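Local coordinates for protein NOVW (Streptomyces niveus, PDB 2C0Z) that epimerises C3 of a dTDP-linked 4-keto-6-deoxy sugar, acting together with the enzyme NovU in the biosynthesis of the antibiotic novobiocin, at residues Gly19-Pro25 / Arg117-Ser123; Phe72-Pro76 / Leu191-Thr197; Val86-Val90 / Glu136-Cys140; Val93-Arg98 / Leu122-Gly127; Gly105-Gly109 / Leu162-Trp166. One frame throughout, in Å; residues are numbered along the deposited sequence.

Interaction 1. Residues Gly19-Pro25 / Arg117-Ser123. With EDO (1,2-ethanediol), chain E; EDO (1,2-ethanediol), chain C; EDO (1,2-ethanediol), chain D.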
# COMPACT_ATOMS: atom_id res chain seq x y z
N GLY A 19 3.91 4.50 21.39
CA GLY A 19 4.28 3.66 20.28
C GLY A 19 3.27 3.61 19.15
O GLY A 19 3.50 2.93 18.12
N VAL A 20 2.17 4.34 19.30
CA VAL A 20 1.11 4.39 18.29
C VAL A 20 0.96 5.82 17.80
O VAL A 20 0.89 6.74 18.60
CB VAL A 20 -0.27 3.87 18.78
CG1 VAL A 20 -1.29 3.92 17.65
CG2 VAL A 20 -0.14 2.46 19.30
N TRP A 21 0.96 5.99 16.48
CA TRP A 21 0.86 7.31 15.82
C TRP A 21 -0.21 7.29 14.76
O TRP A 21 -0.45 6.26 14.11
CB TRP A 21 2.17 7.67 15.11
CG TRP A 21 3.37 7.88 15.99
CD1 TRP A 21 4.06 6.92 16.68
CD2 TRP A 21 4.02 9.13 16.28
NE1 TRP A 21 5.12 7.50 17.36
CE2 TRP A 21 5.10 8.85 17.15
CE3 TRP A 21 3.80 10.45 15.91
CZ2 TRP A 21 5.95 9.83 17.64
CZ3 TRP A 21 4.66 11.45 16.40
CH2 TRP A 21 5.72 11.13 17.26
N GLU A 22 -0.82 8.46 14.56
CA GLU A 22 -1.76 8.70 13.46
C GLU A 22 -1.05 9.57 12.43
O GLU A 22 -0.48 10.60 12.77
CB GLU A 22 -3.06 9.35 13.93
CG GLU A 22 -4.01 9.61 12.77
CD GLU A 22 -5.39 10.08 13.21
OE1 GLU A 22 -5.63 10.30 14.40
OE2 GLU A 22 -6.25 10.22 12.32
N ILE A 23 -1.06 9.13 11.18
CA ILE A 23 -0.49 9.88 10.07
C ILE A 23 -1.59 10.46 9.21
O ILE A 23 -2.48 9.75 8.73
CB ILE A 23 0.42 8.96 9.25
CG1 ILE A 23 1.56 8.37 10.15
CG2 ILE A 23 1.02 9.75 8.11
CD1 ILE A 23 1.24 7.00 10.75
N THR A 24 -1.54 11.78 9.03
CA THR A 24 -2.35 12.50 8.08
C THR A 24 -1.54 12.57 6.78
O THR A 24 -0.37 12.95 6.81
CB THR A 24 -2.61 13.91 8.62
OG1 THR A 24 -3.34 13.82 9.86
CG2 THR A 24 -3.42 14.73 7.67
N PRO A 25 -2.10 12.19 5.65
CA PRO A 25 -1.32 12.18 4.41
C PRO A 25 -1.10 13.59 3.86
O PRO A 25 -1.78 14.53 4.27
CB PRO A 25 -2.21 11.39 3.45
CG PRO A 25 -3.60 11.72 3.91
CD PRO A 25 -3.48 11.74 5.41
N ARG A 117 -8.26 9.40 4.56
CA ARG A 117 -7.12 8.58 4.18
C ARG A 117 -5.92 8.65 5.15
O ARG A 117 -4.74 8.64 4.75
CB ARG A 117 -6.69 8.92 2.76
CG ARG A 117 -7.76 8.58 1.73
CD ARG A 117 -7.25 8.63 0.29
NE ARG A 117 -8.29 8.36 -0.72
CZ ARG A 117 -8.61 7.17 -1.19
NH1 ARG A 117 -7.97 6.07 -0.80
NH2 ARG A 117 -9.58 7.07 -2.09
N ARG A 118 -6.26 8.66 6.45
CA ARG A 118 -5.28 8.58 7.51
C ARG A 118 -4.68 7.17 7.56
O ARG A 118 -5.22 6.20 7.01
CB ARG A 118 -5.88 8.98 8.85
CG ARG A 118 -6.64 10.30 8.81
CD ARG A 118 -5.79 11.41 9.13
NE ARG A 118 -6.38 12.75 8.95
CZ ARG A 118 -6.72 13.55 9.94
NH1 ARG A 118 -6.60 13.17 11.21
NH2 ARG A 118 -7.20 14.74 9.66
N ALA A 119 -3.54 7.08 8.23
CA ALA A 119 -2.88 5.82 8.51
C ALA A 119 -2.58 5.77 10.01
O ALA A 119 -2.45 6.80 10.66
CB ALA A 119 -1.61 5.68 7.69
N VAL A 120 -2.46 4.55 10.53
CA VAL A 120 -2.03 4.33 11.88
C VAL A 120 -0.81 3.46 11.88
O VAL A 120 -0.78 2.43 11.20
CB VAL A 120 -3.16 3.71 12.75
CG1 VAL A 120 -2.64 3.26 14.09
CG2 VAL A 120 -4.28 4.68 12.96
N TYR A 121 0.22 3.88 12.63
CA TYR A 121 1.40 3.08 12.88
C TYR A 121 1.32 2.54 14.29
O TYR A 121 1.07 3.28 15.24
CB TYR A 121 2.67 3.90 12.71
CG TYR A 121 3.90 3.19 13.20
CD1 TYR A 121 4.44 2.14 12.47
CD2 TYR A 121 4.51 3.54 14.40
CE1 TYR A 121 5.56 1.46 12.91
CE2 TYR A 121 5.63 2.85 14.84
CZ TYR A 121 6.13 1.81 14.09
OH TYR A 121 7.28 1.11 14.50
N LEU A 122 1.52 1.25 14.42
CA LEU A 122 1.57 0.61 15.73
C LEU A 122 2.83 -0.20 15.90
O LEU A 122 3.23 -0.95 15.02
CB LEU A 122 0.34 -0.24 16.00
CG LEU A 122 -0.09 -1.26 14.98
CD1 LEU A 122 -0.74 -2.45 15.64
CD2 LEU A 122 -1.06 -0.64 13.98
N SER A 123 3.47 0.02 17.04
CA SER A 123 4.72 -0.61 17.36
C SER A 123 4.54 -2.05 17.88
O SER A 123 3.43 -2.56 18.02
CB SER A 123 5.41 0.20 18.49
OG SER A 123 5.73 1.51 18.10
C1 EDO E . 4.85 8.45 21.05
O1 EDO E . 5.21 7.30 21.80
C2 EDO E . 3.85 7.91 20.04
O2 EDO E . 2.72 7.35 20.66
C1 EDO C . -6.33 14.41 5.12
O1 EDO C . -6.43 13.45 6.14
C2 EDO C . -7.33 15.50 5.40
O2 EDO C . -7.22 15.93 6.75
C1 EDO D . -11.75 10.61 -2.80
O1 EDO D . -10.57 9.81 -2.66
C2 EDO D . -12.74 10.47 -1.63
O2 EDO D . -13.18 9.11 -1.54
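V20 meets V120 on one face of an antiparallel strand pair, 20-24 against 119-122, in the larger sheet of this RmlC-like cupin; CG1 of V20 lies 3.9 Å from CG1 of V120. On the opposite face I23 sends CD1 back to CB of Y121 (3.9 Å), its CB sits beside CB of A119, and the indole CD1 of W21 reaches CD2 at the edge of the Y121 ring. Two hydrogen-bonded pairs, W21 with Y121 and I23 with A119, tie the backbones with four N-H...O bonds, the shortest from I23 N to A119 O (2.8 Å). Strand 81-87 continues the sheet beyond 119-122. One ethanediol molecule, probably from the crystallisation liquor, lies over one face of the W21 indole. At the polar end E22 runs out extended with CG anti to the backbone N (chi1 179°), while R118 bends at chi2 to meet it. NH1 of R118 approaches OE2 of E22 at 3.2 Å from above the carboxylate plane, a salt bridge in which the carboxylate and guanidinium planes stand 52° apart. T24 OG1 lies over one face of the same guanidinium, 3.2 Å above its plane.

Interaction 2. Residues Phe72-Pro76 / Leu191-Thr197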
# COMPACT_ATOMS: atom_id res chain seq x y z
N PHE A 72 -1.90 -9.87 17.36
CA PHE A 72 -0.58 -9.36 17.69
C PHE A 72 0.46 -10.42 17.41
O PHE A 72 0.13 -11.59 17.18
CB PHE A 72 -0.47 -8.91 19.16
CG PHE A 72 -0.56 -10.03 20.15
CD1 PHE A 72 -1.78 -10.57 20.50
CD2 PHE A 72 0.59 -10.57 20.72
CE1 PHE A 72 -1.89 -11.60 21.40
CE2 PHE A 72 0.49 -11.61 21.63
CZ PHE A 72 -0.77 -12.12 21.96
N VAL A 73 1.71 -9.98 17.44
CA VAL A 73 2.86 -10.85 17.26
C VAL A 73 3.72 -10.85 18.53
O VAL A 73 4.00 -9.81 19.13
CB VAL A 73 3.67 -10.41 16.01
CG1 VAL A 73 4.95 -11.20 15.91
CG2 VAL A 73 2.82 -10.57 14.73
N ASP A 74 4.15 -12.05 18.94
CA ASP A 74 5.01 -12.20 20.10
C ASP A 74 6.23 -11.31 20.02
O ASP A 74 6.78 -11.09 18.93
CB ASP A 74 5.51 -13.66 20.21
CG ASP A 74 4.39 -14.64 20.42
OD1 ASP A 74 3.27 -14.23 20.78
OD2 ASP A 74 4.51 -15.87 20.20
N VAL A 75 6.67 -10.81 21.18
CA VAL A 75 7.89 -10.02 21.29
C VAL A 75 8.87 -10.71 22.25
O VAL A 75 8.53 -10.91 23.40
CB VAL A 75 7.60 -8.60 21.82
CG1 VAL A 75 8.81 -7.69 21.67
CG2 VAL A 75 6.33 -7.99 21.10
N PRO A 76 10.06 -11.11 21.79
CA PRO A 76 10.53 -10.99 20.41
C PRO A 76 9.85 -12.01 19.49
O PRO A 76 9.25 -12.99 19.92
CB PRO A 76 12.04 -11.32 20.52
CG PRO A 76 12.31 -11.41 21.95
CD PRO A 76 11.06 -11.76 22.66
N LEU A 191 1.06 -15.31 27.88
CA LEU A 191 1.06 -15.25 26.42
C LEU A 191 1.22 -13.82 25.90
O LEU A 191 1.42 -13.59 24.71
CB LEU A 191 -0.22 -15.88 25.88
CG LEU A 191 -0.32 -17.34 26.32
CD1 LEU A 191 -1.63 -17.91 25.87
CD2 LEU A 191 0.85 -18.18 25.73
N LEU A 192 1.15 -12.84 26.79
CA LEU A 192 1.20 -11.44 26.33
C LEU A 192 2.60 -10.88 26.36
O LEU A 192 3.41 -11.29 27.18
CB LEU A 192 0.26 -10.58 27.18
CG LEU A 192 -1.22 -10.93 27.10
CD1 LEU A 192 -2.02 -9.96 27.92
CD2 LEU A 192 -1.72 -10.92 25.64
N PRO A 193 2.86 -9.90 25.49
CA PRO A 193 4.11 -9.17 25.49
C PRO A 193 4.32 -8.41 26.81
O PRO A 193 3.34 -8.04 27.41
CB PRO A 193 3.91 -8.16 24.34
CG PRO A 193 2.79 -8.66 23.55
CD PRO A 193 1.91 -9.37 24.49
N THR A 194 5.57 -8.17 27.21
CA THR A 194 5.85 -7.33 28.36
C THR A 194 6.34 -5.96 27.89
O THR A 194 7.08 -5.84 26.93
CB THR A 194 6.83 -7.99 29.35
OG1 THR A 194 8.17 -7.86 28.89
CG2 THR A 194 6.56 -9.48 29.46
N TYR A 195 5.89 -4.92 28.57
CA TYR A 195 6.26 -3.56 28.22
C TYR A 195 7.78 -3.35 28.25
O TYR A 195 8.33 -2.76 27.32
CB TYR A 195 5.54 -2.62 29.16
CG TYR A 195 5.82 -1.16 29.00
CD1 TYR A 195 5.50 -0.47 27.82
CD2 TYR A 195 6.36 -0.44 30.05
CE1 TYR A 195 5.75 0.87 27.69
CE2 TYR A 195 6.60 0.91 29.92
CZ TYR A 195 6.31 1.55 28.76
OH TYR A 195 6.58 2.89 28.67
N ALA A 196 8.46 -3.89 29.26
CA ALA A 196 9.92 -3.73 29.34
C ALA A 196 10.63 -4.27 28.09
O ALA A 196 11.57 -3.66 27.57
CB ALA A 196 10.47 -4.43 30.58
N THR A 197 10.16 -5.43 27.62
CA THR A 197 10.71 -6.10 26.45
C THR A 197 10.44 -5.28 25.20
O THR A 197 11.30 -5.14 24.35
CB THR A 197 10.10 -7.52 26.32
OG1 THR A 197 10.44 -8.31 27.45
CG2 THR A 197 10.68 -8.30 25.15
O HOH W 1 1.40 -15.37 22.69
O HOH W 2 3.42 -12.45 23.25
O HOH W 3 7.63 -9.68 25.65
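The end of strand 67-73 and the loop leading into the C-terminal helix 195-198 meet here, with F72, the next-to-last residue of that strand in the epimerase's smaller sheet, set against L192 and P193. The neighbour of F72 in sequence, H71, is by similarity the proton acceptor. F72 takes the crowded position between its backbone N and carbonyl carbon (chi1 68°), and the far rim of its ring is what reaches the loop. CE2 lies 3.9 Å from CD of P193, and CZ lies 4.0 Å from CD2 of L192, whose side chain crosses the phenyl at about a right angle. The carbonyl O of L191 sits at the ring edge, near its plane. Farther along, V75 turns its two methyls to different partners: CG2 packs on CB of P193 at 4.0 Å, while CG1 slides past CG2 of T197. Polar groups are joined through water. Two waters each donate to both OD1 of D74 and O of L191, the two bonds to the L191 carbonyl being 2.7 Å long; a third donates to O of V75 and accepts from N of T194. OD1 of D74 is also hydrogen-bonded to ND1 of H153, which relates this corner to edge strand 152-154. T194 N-caps the helix through a weak bond from T197 N to its OG1. Around the contact, L192 points among L183, A186 and R187 of helix 183-188, C198 of the C-terminal helix touches V75 and P193, and backbone bonds join F72 to H153 and P193 to V99.

Interaction 3. Residues Val86-Val90 / Glu136-Cys140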
# COMPACT_ATOMS: atom_id res chain seq x y z
N VAL A 86 -7.96 2.01 2.06
CA VAL A 86 -7.85 2.51 0.67
C VAL A 86 -9.19 2.54 -0.05
O VAL A 86 -9.31 3.12 -1.13
CB VAL A 86 -6.82 1.76 -0.14
CG1 VAL A 86 -5.40 1.94 0.44
CG2 VAL A 86 -7.17 0.30 -0.28
N ARG A 87 -10.20 1.90 0.52
CA ARG A 87 -11.55 1.92 -0.04
C ARG A 87 -12.53 1.68 1.07
O ARG A 87 -12.37 0.74 1.85
CB ARG A 87 -11.70 0.84 -1.10
CG ARG A 87 -13.07 0.71 -1.75
CD ARG A 87 -13.10 -0.59 -2.51
NE ARG A 87 -14.12 -0.72 -3.52
CZ ARG A 87 -14.06 -1.60 -4.55
NH1 ARG A 87 -13.00 -2.48 -4.75
NH2 ARG A 87 -15.08 -1.60 -5.40
N GLY A 88 -13.56 2.49 1.14
CA GLY A 88 -14.55 2.33 2.17
C GLY A 88 -14.16 3.00 3.47
O GLY A 88 -13.49 4.03 3.48
N ALA A 89 -14.64 2.42 4.56
CA ALA A 89 -14.40 2.97 5.88
C ALA A 89 -14.35 1.87 6.92
O ALA A 89 -15.15 0.93 6.88
CB ALA A 89 -15.49 4.01 6.26
N VAL A 90 -13.44 2.00 7.86
CA VAL A 90 -13.35 1.06 8.99
C VAL A 90 -13.19 1.82 10.29
O VAL A 90 -12.70 2.96 10.31
CB VAL A 90 -12.22 0.01 8.91
CG1 VAL A 90 -12.23 -0.73 7.57
CG2 VAL A 90 -10.85 0.59 9.26
N GLU A 136 -18.52 -2.77 2.14
CA GLU A 136 -17.23 -3.49 2.10
C GLU A 136 -16.14 -2.47 2.33
O GLU A 136 -16.32 -1.32 1.96
CB GLU A 136 -16.99 -4.18 0.78
CG GLU A 136 -18.06 -5.24 0.45
CD GLU A 136 -17.62 -6.29 -0.58
OE1 GLU A 136 -16.64 -6.04 -1.33
OE2 GLU A 136 -18.28 -7.38 -0.63
N ALA A 137 -14.99 -2.91 2.84
CA ALA A 137 -13.85 -2.00 3.13
C ALA A 137 -12.53 -2.70 2.87
O ALA A 137 -12.38 -3.88 3.17
CB ALA A 137 -13.89 -1.55 4.58
N THR A 138 -11.56 -1.97 2.32
CA THR A 138 -10.26 -2.52 1.98
C THR A 138 -9.16 -1.83 2.77
O THR A 138 -9.00 -0.61 2.68
CB THR A 138 -10.00 -2.29 0.47
OG1 THR A 138 -11.08 -2.86 -0.30
CG2 THR A 138 -8.72 -2.99 0.03
N LEU A 139 -8.42 -2.60 3.56
CA LEU A 139 -7.28 -2.12 4.32
C LEU A 139 -6.01 -2.55 3.62
O LEU A 139 -5.94 -3.63 3.04
CB LEU A 139 -7.28 -2.69 5.74
CG LEU A 139 -8.41 -2.21 6.60
CD1 LEU A 139 -8.19 -2.78 7.99
CD2 LEU A 139 -8.44 -0.71 6.62
N CYS A 140 -5.00 -1.67 3.64
CA CYS A 140 -3.67 -1.96 3.18
C CYS A 140 -2.72 -1.84 4.36
O CYS A 140 -2.82 -0.87 5.14
CB CYS A 140 -3.28 -0.99 2.07
SG CYS A 140 -1.68 -1.31 1.34
O HOH W 4 -10.70 -3.03 -3.01
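V86 and R87 both face T138 across two antiparallel strands, and the backbone bonds are shared accordingly: V86 N donates to T138 O, nearly along the C=O axis, and T138 N donates to R87 O (2.9 Å, 170° at the hydrogen). Side chains close round these bonds. CG2 of V86 sits 3.7 Å from CG2 of T138, while CG1 of V86 turns to CB of C140 at 4.0 Å. Beyond the bend, V90 and L139 reach toward each other tip to tip, CG2 of V90 lying 3.8 Å from CD2 of L139; CG1 of V90 also presses on CB of A137 at 3.5 Å. R87 extends from CG to NE with CG anti to the backbone N (chi1 178°), which carries CD past OG1 of T138. A water at the edge of its guanidinium, in plane, accepts from NH1 (2.9 Å) and is hydrogen-bonded to OG1 of T138. NH1 also makes a salt bridge with D114 of the second subunit, and V86 packs on V86 of that subunit, placing this corner at the dimer interface. Within the chain, V86 O accepts from R117 NH1, and G88 N and A89 N are held by D114 OD2 and S134 OG. G88 has positive phi (84°), where the chain swings away from strand 136-143 into strand 89-96. Two residues opposite one make a classic beta bulge, here at a corner where the chain passes from one sheet of the cupin barrel to the other.

Interaction 4. Residues Val93-Arg98 / Leu122-Gly127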
# COMPACT_ATOMS: atom_id res chain seq x y z
N VAL A 93 -8.94 -0.24 15.50
CA VAL A 93 -8.68 -0.27 16.96
C VAL A 93 -7.30 -0.80 17.25
O VAL A 93 -6.87 -1.86 16.74
CB VAL A 93 -9.75 -1.12 17.67
CG1 VAL A 93 -9.46 -1.30 19.16
CG2 VAL A 93 -11.09 -0.49 17.48
N VAL A 94 -6.59 -0.06 18.08
CA VAL A 94 -5.32 -0.51 18.63
C VAL A 94 -5.53 -0.81 20.12
O VAL A 94 -6.30 -0.13 20.82
CB VAL A 94 -4.16 0.48 18.43
CG1 VAL A 94 -3.80 0.61 16.94
CG2 VAL A 94 -4.51 1.85 18.97
N VAL A 95 -4.83 -1.83 20.59
CA VAL A 95 -4.99 -2.31 21.97
C VAL A 95 -3.62 -2.49 22.57
O VAL A 95 -2.77 -3.16 21.98
CB VAL A 95 -5.72 -3.64 22.01
CG1 VAL A 95 -5.90 -4.11 23.49
CG2 VAL A 95 -7.06 -3.51 21.27
N ASP A 96 -3.37 -1.86 23.71
CA ASP A 96 -2.09 -2.05 24.37
C ASP A 96 -2.06 -3.35 25.12
O ASP A 96 -2.68 -3.44 26.17
CB ASP A 96 -1.80 -0.88 25.30
CG ASP A 96 -0.36 -0.81 25.73
OD1 ASP A 96 0.39 -1.82 25.61
OD2 ASP A 96 0.10 0.25 26.19
N LEU A 97 -1.32 -4.34 24.61
CA LEU A 97 -1.25 -5.68 25.20
C LEU A 97 0.02 -5.86 26.03
O LEU A 97 0.32 -6.98 26.46
CB LEU A 97 -1.34 -6.73 24.09
CG LEU A 97 -2.66 -6.73 23.32
CD1 LEU A 97 -2.54 -7.73 22.17
CD2 LEU A 97 -3.83 -7.07 24.22
N ARG A 98 0.77 -4.78 26.24
CA ARG A 98 2.10 -4.87 26.86
C ARG A 98 1.96 -4.81 28.38
O ARG A 98 1.69 -3.76 28.96
CB ARG A 98 2.98 -3.74 26.38
CG ARG A 98 3.13 -3.71 24.86
CD ARG A 98 3.79 -2.49 24.35
NE ARG A 98 2.99 -1.30 24.65
CZ ARG A 98 3.29 -0.05 24.26
NH1 ARG A 98 4.37 0.23 23.54
NH2 ARG A 98 2.47 0.93 24.58
N LEU A 122 1.52 1.25 14.42
CA LEU A 122 1.57 0.61 15.73
C LEU A 122 2.83 -0.20 15.90
O LEU A 122 3.23 -0.95 15.02
CB LEU A 122 0.34 -0.24 16.00
CG LEU A 122 -0.09 -1.26 14.98
CD1 LEU A 122 -0.74 -2.45 15.64
CD2 LEU A 122 -1.06 -0.64 13.98
N SER A 123 3.47 0.02 17.04
CA SER A 123 4.72 -0.61 17.36
C SER A 123 4.54 -2.05 17.88
O SER A 123 3.43 -2.56 18.02
CB SER A 123 5.41 0.20 18.49
OG SER A 123 5.73 1.51 18.10
N GLU A 124 5.66 -2.69 18.20
CA GLU A 124 5.65 -4.05 18.70
C GLU A 124 4.87 -4.17 20.00
O GLU A 124 4.85 -3.26 20.85
CB GLU A 124 7.09 -4.53 18.90
CG GLU A 124 7.97 -4.50 17.67
CD GLU A 124 8.56 -3.14 17.24
OE1 GLU A 124 8.29 -2.04 17.83
OE2 GLU A 124 9.31 -3.17 16.23
N GLY A 125 4.17 -5.28 20.13
CA GLY A 125 3.40 -5.58 21.33
C GLY A 125 1.99 -5.00 21.35
O GLY A 125 1.25 -5.22 22.31
N ILE A 126 1.65 -4.22 20.33
CA ILE A 126 0.34 -3.59 20.19
C ILE A 126 -0.55 -4.49 19.39
O ILE A 126 -0.16 -5.04 18.36
CB ILE A 126 0.44 -2.19 19.54
CG1 ILE A 126 1.39 -1.29 20.34
CG2 ILE A 126 -0.92 -1.55 19.39
CD1 ILE A 126 0.94 -1.09 21.75
N GLY A 127 -1.77 -4.70 19.88
CA GLY A 127 -2.75 -5.47 19.17
C GLY A 127 -3.59 -4.63 18.23
O GLY A 127 -3.74 -3.42 18.41
O HOH W 5 6.05 -1.06 21.58
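V94, L97, R98 and I126 close the tight side of this contact between antiparallel strands 89-96 and 126-132 of the cupin's smaller sheet. V95 and G127 form a hydrogen-bonded pair, G127 N donating to V95 O at 2.8 Å and V95 N to G127 O. CG2 of I126 lies 3.9 Å from CB of V94, and CD1 of L97 packs at 3.8 Å on the bare CA of G127. Within the type II turn S123-I126, G125 presents bare backbone to R98, its carbonyl O 3.5 Å from CG. The looser side lies at E124, whose carbonyl accepts from a water that in turn accepts from NH1 of R98. R98 bends at chi3 (-64°), bringing its guanidinium flat over I126, with CD1 3.5 Å above the centre of the plane. In a side-on salt bridge R98 grips D96 with two nitrogens, NE to OD1 at 2.8 Å and NH2 to OD2, the latter straight at 175°. Backbone N of R98 reaches OD1 from the opposite face to NE, making an Asx turn. T103 and S101 also donate to OD2. With so many donors, D96 is probably held as a carboxylate, and its charge would balance that of R98 in this buried place.

Interaction 5. Residues Gly105-Gly109 / Leu162-Trp166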
# COMPACT_ATOMS: atom_id res chain seq x y z
N GLY A 105 -4.20 -2.78 28.55
CA GLY A 105 -5.63 -3.05 28.53
C GLY A 105 -6.52 -1.90 28.11
O GLY A 105 -7.75 -1.95 28.28
N CYS A 106 -5.88 -0.84 27.60
CA CYS A 106 -6.59 0.27 27.01
C CYS A 106 -6.64 0.08 25.50
O CYS A 106 -5.80 -0.60 24.91
CB CYS A 106 -5.89 1.60 27.29
SG CYS A 106 -5.75 1.95 29.06
N TRP A 107 -7.64 0.71 24.91
CA TRP A 107 -7.74 0.73 23.45
C TRP A 107 -8.05 2.12 22.92
O TRP A 107 -8.44 3.02 23.64
CB TRP A 107 -8.77 -0.30 22.99
CG TRP A 107 -10.18 -0.02 23.38
CD1 TRP A 107 -10.83 -0.44 24.53
CD2 TRP A 107 -11.17 0.70 22.62
NE1 TRP A 107 -12.12 0.01 24.53
CE2 TRP A 107 -12.37 0.71 23.37
CE3 TRP A 107 -11.17 1.35 21.37
CZ2 TRP A 107 -13.54 1.35 22.94
CZ3 TRP A 107 -12.35 1.99 20.94
CH2 TRP A 107 -13.52 1.98 21.71
N GLU A 108 -7.84 2.28 21.63
CA GLU A 108 -8.19 3.52 20.96
C GLU A 108 -8.64 3.21 19.56
O GLU A 108 -8.01 2.45 18.85
CB GLU A 108 -7.02 4.50 20.94
CG GLU A 108 -7.42 5.89 20.45
CD GLU A 108 -6.40 6.97 20.78
OE1 GLU A 108 -5.45 6.72 21.55
OE2 GLU A 108 -6.57 8.09 20.27
N GLY A 109 -9.75 3.82 19.18
CA GLY A 109 -10.33 3.65 17.86
C GLY A 109 -10.09 4.89 17.01
O GLY A 109 -10.13 6.02 17.51
N LEU A 162 -11.64 -4.94 27.80
CA LEU A 162 -11.53 -3.96 26.73
C LEU A 162 -12.89 -3.32 26.45
O LEU A 162 -12.98 -2.10 26.32
CB LEU A 162 -10.96 -4.62 25.46
CG LEU A 162 -9.61 -5.32 25.62
CD1 LEU A 162 -9.22 -6.00 24.32
CD2 LEU A 162 -8.49 -4.36 26.04
N ALA A 163 -13.93 -4.14 26.33
CA ALA A 163 -15.28 -3.67 26.09
C ALA A 163 -15.33 -2.67 24.93
O ALA A 163 -15.84 -1.57 25.05
CB ALA A 163 -15.88 -3.08 27.38
N ILE A 164 -14.73 -3.08 23.81
CA ILE A 164 -14.60 -2.21 22.67
C ILE A 164 -15.99 -1.88 22.09
O ILE A 164 -16.82 -2.76 21.92
CB ILE A 164 -13.70 -2.85 21.63
CG1 ILE A 164 -12.28 -2.99 22.20
CG2 ILE A 164 -13.71 -2.01 20.34
CD1 ILE A 164 -11.36 -4.00 21.48
N ASP A 165 -16.19 -0.61 21.76
CA ASP A 165 -17.46 -0.13 21.21
C ASP A 165 -17.50 -0.29 19.68
O ASP A 165 -17.46 0.69 18.95
CB ASP A 165 -17.66 1.36 21.59
CG ASP A 165 -17.61 1.63 23.12
OD1 ASP A 165 -18.42 1.02 23.88
OD2 ASP A 165 -16.80 2.44 23.64
N TRP A 166 -17.55 -1.53 19.22
CA TRP A 166 -17.63 -1.83 17.79
C TRP A 166 -18.92 -1.25 17.22
O TRP A 166 -19.98 -1.49 17.80
CB TRP A 166 -17.63 -3.35 17.57
CG TRP A 166 -16.40 -4.04 18.05
CD1 TRP A 166 -16.33 -4.94 19.07
CD2 TRP A 166 -15.06 -3.91 17.54
NE1 TRP A 166 -15.04 -5.37 19.25
CE2 TRP A 166 -14.23 -4.78 18.31
CE3 TRP A 166 -14.46 -3.17 16.51
CZ2 TRP A 166 -12.85 -4.91 18.09
CZ3 TRP A 166 -13.08 -3.32 16.28
CH2 TRP A 166 -12.29 -4.16 17.09
O HOH W 6 -10.06 -0.77 27.61
O HOH W 7 -14.71 0.38 26.66
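W107 carries its indole from strand 107-113 onto the loop 162-166. From CB the side chain starts in the position between the backbone N and the carbonyl carbon (chi1 67°), which turns the ring toward the loop. CG and CD1 come under I164, whose CG1 lies 3.7 Å from CD1. This is a CH-pi contact: CG1 stands 3.6 Å from the centroid of the five-membered ring and only 3° off its normal. CD1 also faces CB of L162 at 4.3 Å. NE1 lies 2.9 Å from O of L162 at the ring edge, a weak, strongly bent hydrogen bond (122° at the hydrogen); a water accepts weakly from NE1 and lies within hydrogen-bonding distance of O of A163. Farther out, CE2 lies by CA of I164. At the tip, CZ2 meets D165 OD2, which lies in the ring plane at 3.5 Å, the carboxylate turned steeply against the indole. Beside the indole, CD2 of L162 reaches the carbonyl O of G105 at 3.4 Å. W107 also touches F91 and V93 of the adjoining strand 89-96, while I164 rests on I70 of strand 67-73, so the loop lies across the five-stranded sheet from its edge strand inward.

Interaction 1 alternates along the chain with each of the others, and shares L122 and S123 with interaction 4, where strand 119-122 leads into strand 126-132; interaction 4 is nested inside the loops closed by interactions 2 and 3. Interactions 2, 3, 4 and 5 all reach the five-stranded sheet, and interaction 1 lies in the larger one, which interaction 3 also reaches through strand 81-87. Interaction 4 touches interactions 1, 2 and 5, its centre about 13, 9 and 11 Å from theirs. Interactions 2 and 3, about 28 Å apart between centres, sit on opposite sides of the chain's centre, one at the C-terminal helix, the other at the dimer interface. Together they join both cupin sheets, terminal helix and second subunit.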